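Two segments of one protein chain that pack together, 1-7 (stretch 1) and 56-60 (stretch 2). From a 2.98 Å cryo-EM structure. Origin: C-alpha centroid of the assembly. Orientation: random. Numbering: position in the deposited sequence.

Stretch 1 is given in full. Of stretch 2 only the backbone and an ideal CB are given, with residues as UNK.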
ATOM      1  N   MET D   1       0.693  51.064   6.597  1.00117.16           N
ATOM      2  CA  MET D   1      -0.274  51.819   7.387  1.00112.48           C
ATOM      3  C   MET D   1       0.156  51.876   8.846  1.00 92.97           C
ATOM      4  O   MET D   1       1.059  52.627   9.205  1.00 82.60           O
ATOM      5  CB  MET D   1      -1.670  51.201   7.266  1.00131.25           C
ATOM      6  CG  MET D   1      -2.268  51.273   5.868  1.00139.84           C
ATOM      7  SD  MET D   1      -2.521  52.960   5.286  1.00151.28           S
ATOM      8  CE  MET D   1      -3.889  53.472   6.316  1.00144.40           C
ATOM      9  N   SER D   2      -0.486  51.067   9.687  1.00 92.50           N
ATOM     10  CA  SER D   2      -0.181  51.052  11.111  1.00 99.70           C
ATOM     11  C   SER D   2       1.066  50.251  11.451  1.00 84.97           C
ATOM     12  O   SER D   2       1.445  50.205  12.624  1.00 79.74           O
ATOM     13  CB  SER D   2      -1.372  50.506  11.903  1.00110.54           C
ATOM     14  OG  SER D   2      -2.484  51.379  11.816  1.00112.04           O
ATOM     15  N   ASN D   3       1.708  49.623  10.472  1.00 73.38           N
ATOM     16  CA  ASN D   3       2.961  48.912  10.682  1.00 59.64           C
ATOM     17  C   ASN D   3       4.176  49.811  10.548  1.00 54.50           C
ATOM     18  O   ASN D   3       5.303  49.302  10.563  1.00 62.56           O
ATOM     19  CB  ASN D   3       3.079  47.745   9.705  1.00 65.33           C
ATOM     20  CG  ASN D   3       2.209  46.580  10.088  1.00 68.35           C
ATOM     21  OD1 ASN D   3       2.171  46.182  11.244  1.00 68.18           O
ATOM     22  ND2 ASN D   3       1.493  46.032   9.121  1.00 75.60           N
ATOM     23  N   LEU D   4       3.966  51.129  10.419  1.00 56.27           N
ATOM     24  CA  LEU D   4       5.057  52.099  10.330  1.00 59.89           C
ATOM     25  C   LEU D   4       5.961  52.040  11.550  1.00 62.87           C
ATOM     26  O   LEU D   4       7.183  52.204  11.434  1.00 68.90           O
ATOM     27  CB  LEU D   4       4.469  53.501  10.175  1.00 59.43           C
ATOM     28  CG  LEU D   4       5.373  54.729  10.087  1.00 67.58           C
ATOM     29  CD1 LEU D   4       6.234  54.709   8.851  1.00 64.93           C
ATOM     30  CD2 LEU D   4       4.516  55.969  10.109  1.00 99.61           C
ATOM     31  N   LEU D   5       5.370  51.736  12.706  1.00 61.14           N
ATOM     32  CA  LEU D   5       6.095  51.574  13.956  1.00 55.36           C
ATOM     33  C   LEU D   5       7.124  50.451  13.881  1.00 59.23           C
ATOM     34  O   LEU D   5       8.147  50.508  14.571  1.00 55.12           O
ATOM     35  CB  LEU D   5       5.076  51.309  15.062  1.00 44.87           C
ATOM     36  CG  LEU D   5       5.345  51.551  16.535  1.00 58.84           C
ATOM     37  CD1 LEU D   5       4.006  51.755  17.194  1.00 61.42           C
ATOM     38  CD2 LEU D   5       6.080  50.421  17.184  1.00 80.60           C
ATOM     39  N   LEU D   6       6.883  49.429  13.059  1.00 64.91           N
ATOM     40  CA  LEU D   6       7.871  48.368  12.924  1.00 71.70           C
ATOM     41  C   LEU D   6       8.963  48.679  11.926  1.00 65.59           C
ATOM     42  O   LEU D   6       9.937  47.923  11.867  1.00 94.07           O
ATOM     43  CB  LEU D   6       7.239  47.051  12.503  1.00 91.57           C
ATOM     44  CG  LEU D   6       6.781  46.147  13.631  1.00117.06           C
ATOM     45  CD1 LEU D   6       5.435  46.551  14.130  1.00122.67           C
ATOM     46  CD2 LEU D   6       6.797  44.728  13.170  1.00117.58           C
ATOM     47  N   LEU D   7       8.820  49.734  11.131  1.00 56.67           N
ATOM     48  CA  LEU D   7       9.855  50.041  10.151  1.00 59.78           C
ATOM     49  C   LEU D   7      11.224  50.415  10.732  1.00 53.79           C
ATOM     50  O   LEU D   7      12.221  50.154  10.042  1.00 49.96           O
ATOM     51  CB  LEU D   7       9.343  51.124   9.194  1.00 62.47           C
ATOM     52  CG  LEU D   7       8.263  50.563   8.267  1.00 53.56           C
ATOM     53  CD1 LEU D   7       7.669  51.628   7.385  1.00 60.21           C
ATOM     54  CD2 LEU D   7       8.842  49.460   7.415  1.00 67.86           C
ATOM     55  N   UNK D  56      -0.274  58.892  20.514  1.00 67.55           N
ATOM     56  CA  UNK D  56       0.719  57.852  20.734  1.00 60.47           C
ATOM     57  C   UNK D  56       0.329  56.587  19.979  1.00 54.36           C
ATOM     58  O   UNK D  56      -0.843  56.193  19.947  1.00 52.07           O
ATOM     59  CB  UNK D  56       0.873  57.560  22.228  1.00 60.47           C
ATOM     60  N   UNK D  57       1.312  55.960  19.335  1.00 51.55           N
ATOM     61  CA  UNK D  57       1.059  54.870  18.401  1.00 42.59           C
ATOM     62  C   UNK D  57       1.235  53.532  19.107  1.00 49.28           C
ATOM     63  O   UNK D  57       2.318  53.231  19.612  1.00 54.72           O
ATOM     64  CB  UNK D  57       1.989  54.965  17.190  1.00 42.59           C
ATOM     65  N   UNK D  58       0.172  52.734  19.148  1.00 50.46           N
ATOM     66  CA  UNK D  58       0.215  51.402  19.737  1.00 43.79           C
ATOM     67  C   UNK D  58      -0.155  50.370  18.688  1.00 34.44           C
ATOM     68  O   UNK D  58      -1.132  50.543  17.955  1.00 32.17           O
ATOM     69  CB  UNK D  58      -0.722  51.305  20.943  1.00 43.79           C
ATOM     70  N   UNK D  59       0.616  49.289  18.621  1.00 33.97           N
ATOM     71  CA  UNK D  59       0.333  48.205  17.692  1.00 39.81           C
ATOM     72  C   UNK D  59       0.453  46.868  18.398  1.00 36.87           C
ATOM     73  O   UNK D  59       1.524  46.522  18.902  1.00 39.41           O
ATOM     74  CB  UNK D  59       1.276  48.261  16.488  1.00 39.81           C
ATOM     75  N   UNK D  60      -0.643  46.121  18.422  1.00 39.58           N
ATOM     76  CA  UNK D  60      -0.597  44.731  18.833  1.00 41.29           C
ATOM     77  C   UNK D  60       0.031  43.918  17.712  1.00 36.78           C
ATOM     78  O   UNK D  60      -0.292  44.123  16.541  1.00 43.02           O
ATOM     79  CB  UNK D  60      -1.992  44.208  19.180  1.00 41.29           C
TER

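Stretch 1 opens with a loose turn and tightens into a short 3-10 segment, held by Leu6 N to Asn3 O and Leu7 N to Leu4 O, both 3.0 Å. Toward stretch 2 it offers two leucine ends, CD1 of Leu5 and CD1 of Leu6, and two oxygens, Ser2 O and Asn3 OD1. The positions of stretch 2 can be read against that surface in order.

Position 56 precedes the strand, with phi/psi of -69/137, and its ideal CB has nothing of stretch 1 within 5.5 Å. This contact sets no requirement, so polar and apolar side chains fit equally well. The deposited residue is Ile56, with chi1 and chi2 both t, and it does not touch stretch 1.

Position 57 begins the strand at -97/120, and its CA-to-CB bond points toward stretch 1. The ideal CB lies 3.8 Å from Leu5 CD1, so the root of the side chain should be aliphatic, while its end has a choice of course. Leucine, methionine, glutamine or a similar flexible chain would suit. The residue is Gln57, with chi1 and chi2 both m. Its CB packs on the methyl of Leu5, and the same methyl comes still nearer the backbone, with Leu5 CD1 3.3 Å from Gln57 O. Part of this contact is therefore made by the main chain, whatever the side chain.

Position 58, at -120/134, follows the alternation of a strand and turns its CB away; nothing of stretch 1 is within 5.5 Å. A beta-branched residue would be at ease with these angles, but many others would serve. It is Thr58, with chi1 p.

Position 59 turns back toward stretch 1. Its ideal CB is 4.3 Å from Ser2 O, 4.5 Å from Leu5 CD1 and 5.1 Å from Leu6 CD1, leaving room for a side chain to grow among a carbonyl and two leucine methyls. Leucine, isoleucine or methionine could use the apolar surface; a small donor might instead seek the carbonyl. The residue is Leu59, with chi1 t and chi2 p, and it has the largest covered area of either stretch. Its CD2 meets Leu6 CD1 at 3.6 Å, the apolar pairing of the contact, and also lies 3.6 Å from Ser2 O and 3.3 Å from Asn3 OD1. No hydrogen bond crosses between the stretches: a methyl occupies the space beside both oxygens.

Position 60, at -74/136, again has an ideal CB clear of stretch 1, which leaves the choice open. It is Asn60, with chi1 m, out of reach.

Stretch 2 (56-60) IQTLN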
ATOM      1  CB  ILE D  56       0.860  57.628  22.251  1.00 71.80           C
ATOM      2  CG1 ILE D  56       1.805  56.481  22.599  1.00 70.99           C
ATOM      3  CG2 ILE D  56      -0.497  57.537  22.918  1.00 66.64           C
ATOM      4  CD1 ILE D  56       2.056  56.386  24.075  1.00 71.84           C
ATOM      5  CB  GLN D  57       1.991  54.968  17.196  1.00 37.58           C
ATOM      6  CG  GLN D  57       1.783  56.208  16.347  1.00 46.99           C
ATOM      7  CD  GLN D  57       0.409  56.275  15.723  1.00 65.58           C
ATOM      8  OE1 GLN D  57      -0.421  57.092  16.110  1.00 78.73           O
ATOM      9  NE2 GLN D  57       0.161  55.410  14.752  1.00 72.56           N
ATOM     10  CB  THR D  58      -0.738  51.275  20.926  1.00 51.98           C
ATOM     11  OG1 THR D  58      -2.080  51.518  20.493  1.00 55.41           O
ATOM     12  CG2 THR D  58      -0.379  52.266  22.010  1.00 65.75           C
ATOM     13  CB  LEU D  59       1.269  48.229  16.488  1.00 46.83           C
ATOM     14  CG  LEU D  59       0.910  47.105  15.522  1.00 45.49           C
ATOM     15  CD1 LEU D  59      -0.505  47.256  14.987  1.00 51.71           C
ATOM     16  CD2 LEU D  59       1.854  47.111  14.397  1.00 46.42           C
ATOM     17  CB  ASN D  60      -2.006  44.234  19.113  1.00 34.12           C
ATOM     18  CG  ASN D  60      -2.727  45.085  20.118  1.00 36.08           C
ATOM     19  OD1 ASN D  60      -2.149  45.539  21.090  1.00 51.83           O
ATOM     20  ND2 ASN D  60      -4.004  45.311  19.882  1.00 41.86           N
TER
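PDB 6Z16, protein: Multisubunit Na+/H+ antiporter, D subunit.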